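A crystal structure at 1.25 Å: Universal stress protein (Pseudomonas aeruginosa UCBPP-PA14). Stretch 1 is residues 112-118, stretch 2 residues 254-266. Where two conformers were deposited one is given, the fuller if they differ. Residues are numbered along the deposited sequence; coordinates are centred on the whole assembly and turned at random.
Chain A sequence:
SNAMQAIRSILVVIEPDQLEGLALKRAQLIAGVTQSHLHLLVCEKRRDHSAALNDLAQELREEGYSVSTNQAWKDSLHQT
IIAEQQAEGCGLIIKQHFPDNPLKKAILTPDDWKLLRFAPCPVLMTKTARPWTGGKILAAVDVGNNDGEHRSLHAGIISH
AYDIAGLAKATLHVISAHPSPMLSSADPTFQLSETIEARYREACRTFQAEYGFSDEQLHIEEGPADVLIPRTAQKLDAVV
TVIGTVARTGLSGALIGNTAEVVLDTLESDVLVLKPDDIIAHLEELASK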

# COMPACT_ATOMS: atom_id res chain seq x y z
N ASP A 112 12.60 -4.41 -4.26
CA ASP A 112 11.22 -4.03 -3.82
C ASP A 112 11.22 -3.85 -2.29
O ASP A 112 10.59 -2.91 -1.78
CB ASP A 112 10.20 -5.13 -4.12
CG ASP A 112 9.77 -5.34 -5.56
OD1 ASP A 112 9.80 -4.37 -6.32
OD2 ASP A 112 9.35 -6.51 -5.89
N TRP A 113 11.91 -4.74 -1.59
CA TRP A 113 11.96 -4.65 -0.11
C TRP A 113 12.68 -3.37 0.33
O TRP A 113 12.23 -2.75 1.30
CB TRP A 113 12.56 -5.92 0.50
CG TRP A 113 11.50 -6.95 0.76
CD1 TRP A 113 11.31 -8.17 0.16
CD2 TRP A 113 10.38 -6.76 1.63
NE1 TRP A 113 10.19 -8.77 0.68
CE2 TRP A 113 9.58 -7.90 1.55
CE3 TRP A 113 9.98 -5.70 2.45
CZ2 TRP A 113 8.43 -8.05 2.33
CZ3 TRP A 113 8.82 -5.82 3.18
CH2 TRP A 113 8.06 -6.99 3.12
N LYS A 114 13.74 -2.97 -0.37
CA LYS A 114 14.46 -1.73 0.02
C LYS A 114 13.55 -0.53 -0.26
O LYS A 114 13.55 0.41 0.55
CB LYS A 114 15.80 -1.66 -0.71
CG LYS A 114 16.82 -2.67 -0.19
CD LYS A 114 18.14 -2.67 -0.91
CE LYS A 114 19.11 -3.66 -0.31
NZ LYS A 114 20.37 -3.71 -1.09
N LEU A 115 12.78 -0.57 -1.34
CA LEU A 115 11.83 0.53 -1.62
C LEU A 115 10.82 0.61 -0.47
O LEU A 115 10.54 1.72 0.03
CB LEU A 115 11.11 0.27 -2.95
CG LEU A 115 9.98 1.24 -3.27
CD1 LEU A 115 10.50 2.66 -3.38
CD2 LEU A 115 9.27 0.83 -4.55
N LEU A 116 10.25 -0.52 -0.09
CA LEU A 116 9.23 -0.49 1.00
C LEU A 116 9.83 -0.05 2.33
O LEU A 116 9.14 0.62 3.10
CB LEU A 116 8.61 -1.88 1.14
CG LEU A 116 7.70 -2.30 -0.00
CD1 LEU A 116 7.25 -3.73 0.18
CD2 LEU A 116 6.51 -1.37 -0.14
N ARG A 117 11.07 -0.44 2.60
CA ARG A 117 11.73 -0.08 3.87
C ARG A 117 11.94 1.44 3.95
O ARG A 117 11.52 2.05 4.95
CB ARG A 117 13.07 -0.83 3.93
CG ARG A 117 13.89 -0.58 5.17
CD ARG A 117 15.01 -1.60 5.27
NE ARG A 117 14.49 -2.97 5.27
CZ ARG A 117 14.62 -3.87 4.30
NH1 ARG A 117 15.32 -3.61 3.21
NH2 ARG A 117 14.08 -5.06 4.45
N PHE A 118 12.46 2.03 2.88
CA PHE A 118 12.92 3.45 2.95
C PHE A 118 11.93 4.47 2.41
O PHE A 118 12.18 5.66 2.65
CB PHE A 118 14.29 3.56 2.28
CG PHE A 118 15.36 2.85 3.06
CD1 PHE A 118 15.77 3.33 4.30
CD2 PHE A 118 15.92 1.67 2.59
CE1 PHE A 118 16.73 2.66 5.04
CE2 PHE A 118 16.89 1.01 3.33
CZ PHE A 118 17.29 1.50 4.56
N ALA A 254 15.02 -2.72 11.75
CA ALA A 254 13.98 -3.63 11.21
C ALA A 254 12.60 -2.97 11.39
O ALA A 254 11.85 -3.36 12.30
CB ALA A 254 14.07 -4.97 11.89
N LEU A 255 12.27 -2.03 10.50
CA LEU A 255 11.05 -1.20 10.69
C LEU A 255 9.81 -1.79 10.01
O LEU A 255 8.72 -1.30 10.28
CB LEU A 255 11.35 0.22 10.21
CG LEU A 255 11.59 0.41 8.72
CD1 LEU A 255 10.28 0.59 7.95
CD2 LEU A 255 12.49 1.62 8.49
N ILE A 256 9.96 -2.81 9.17
CA ILE A 256 8.74 -3.38 8.52
C ILE A 256 8.00 -4.28 9.53
O ILE A 256 6.77 -4.13 9.70
CB ILE A 256 9.10 -4.14 7.23
CG1 ILE A 256 9.69 -3.22 6.16
CG2 ILE A 256 7.90 -4.91 6.72
CD1 ILE A 256 8.73 -2.25 5.57
N GLY A 257 8.75 -5.14 10.21
CA GLY A 257 8.16 -6.07 11.19
C GLY A 257 7.84 -7.42 10.57
O GLY A 257 7.55 -7.48 9.38
N ASN A 258 7.77 -8.46 11.40
CA ASN A 258 7.55 -9.82 10.87
C ASN A 258 6.18 -9.96 10.19
O ASN A 258 6.11 -10.62 9.14
CB ASN A 258 7.65 -10.89 11.95
CG ASN A 258 7.50 -12.29 11.38
OD1 ASN A 258 8.40 -12.77 10.68
ND2 ASN A 258 6.39 -12.95 11.67
N THR A 259 5.12 -9.40 10.77
CA THR A 259 3.79 -9.63 10.15
C THR A 259 3.79 -9.07 8.73
O THR A 259 3.41 -9.80 7.80
CB THR A 259 2.65 -9.03 10.98
OG1 THR A 259 2.61 -9.74 12.22
CG2 THR A 259 1.30 -9.13 10.30
N ALA A 260 4.19 -7.82 8.58
CA ALA A 260 4.16 -7.21 7.23
C ALA A 260 5.14 -7.94 6.30
O ALA A 260 4.80 -8.09 5.11
CB ALA A 260 4.42 -5.73 7.31
N GLU A 261 6.29 -8.39 6.80
CA GLU A 261 7.25 -9.11 5.92
C GLU A 261 6.58 -10.36 5.34
O GLU A 261 6.58 -10.56 4.10
CB GLU A 261 8.50 -9.52 6.70
CG GLU A 261 9.43 -8.36 7.00
CD GLU A 261 10.67 -8.76 7.78
OE1 GLU A 261 10.72 -9.90 8.27
OE2 GLU A 261 11.59 -7.93 7.89
N VAL A 262 5.97 -11.17 6.20
CA VAL A 262 5.35 -12.43 5.72
C VAL A 262 4.15 -12.11 4.82
O VAL A 262 4.04 -12.71 3.74
CB VAL A 262 4.94 -13.32 6.91
CG1 VAL A 262 4.16 -14.54 6.44
CG2 VAL A 262 6.15 -13.74 7.74
N VAL A 263 3.27 -11.21 5.24
CA VAL A 263 2.06 -10.90 4.44
C VAL A 263 2.45 -10.37 3.05
O VAL A 263 1.86 -10.80 2.04
CB VAL A 263 1.17 -9.92 5.24
CG1 VAL A 263 0.04 -9.33 4.42
CG2 VAL A 263 0.66 -10.58 6.51
N LEU A 264 3.42 -9.47 2.97
CA LEU A 264 3.79 -8.88 1.66
C LEU A 264 4.34 -9.93 0.70
O LEU A 264 4.17 -9.76 -0.51
CB LEU A 264 4.81 -7.76 1.89
CG LEU A 264 4.19 -6.38 2.09
CD1 LEU A 264 5.12 -5.44 2.85
CD2 LEU A 264 3.78 -5.80 0.74
N ASP A 265 4.98 -10.97 1.23
CA ASP A 265 5.57 -12.05 0.40
C ASP A 265 4.55 -13.17 0.13
O ASP A 265 4.92 -14.12 -0.56
CB ASP A 265 6.80 -12.65 1.08
CG ASP A 265 8.13 -11.98 0.75
OD1 ASP A 265 8.14 -11.06 -0.11
OD2 ASP A 265 9.14 -12.37 1.35
N THR A 266 3.31 -13.04 0.64
CA THR A 266 2.29 -14.12 0.53
C THR A 266 1.04 -13.64 -0.22
O THR A 266 0.45 -14.42 -0.96
CB THR A 266 1.88 -14.63 1.92
OG1 THR A 266 3.06 -15.03 2.62
CG2 THR A 266 0.90 -15.79 1.88
O HOH W 1 11.22 -11.64 -0.39
O HOH W 2 12.31 -6.08 5.97

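Residues 112-118 belong to a helix that begins earlier in the chain; in the second stretch a loop through Leu255 and Ile256 leads into helix 258-264, with Gly257 at the N-cap position. Its phi/psi of 94/156° would jam a CB against the preceding carbonyl, which suits glycine. The helix axes run at 142°, closer to antiparallel than parallel, and approach no nearer than 12.7 Å, so side chains must span the gap; the backbones come closer at the loop, where the CA atoms of Arg117 and Ile256 lie 6.4 Å apart. Trp113 does most of the bridging. Its CB points sideways, but the m rotamer (chi1 -88°) carries the indole across, where NE1 donates a hydrogen bond to Asp265 OD1 (3.2 Å, 148°) at the ring edge. Water 1 donates to Asp265 OD2 (2.8 Å) and weakly accepts from Trp113 NE1 (3.2 Å). The indole's carbon end packs tightly on Leu264, CH2 to CD1 3.3 Å, and on Ile256, CZ3 to CG2 3.8 Å. Leu116, buried and pointing toward the second stretch, extends this apolar patch: its CD1 lies 3.8 Å from Leu264 CD1. Ile256 CD1 reaches Arg117 CA (4.1 Å). Water 2 links Arg117 NH2 (2.5 Å) to Glu261 OE2 (2.8 Å), joining opposite charges indirectly. Altogether 424 Å² is buried; Arg117 O, covered by Leu255 CD1 at 3.6 Å, has no polar partner.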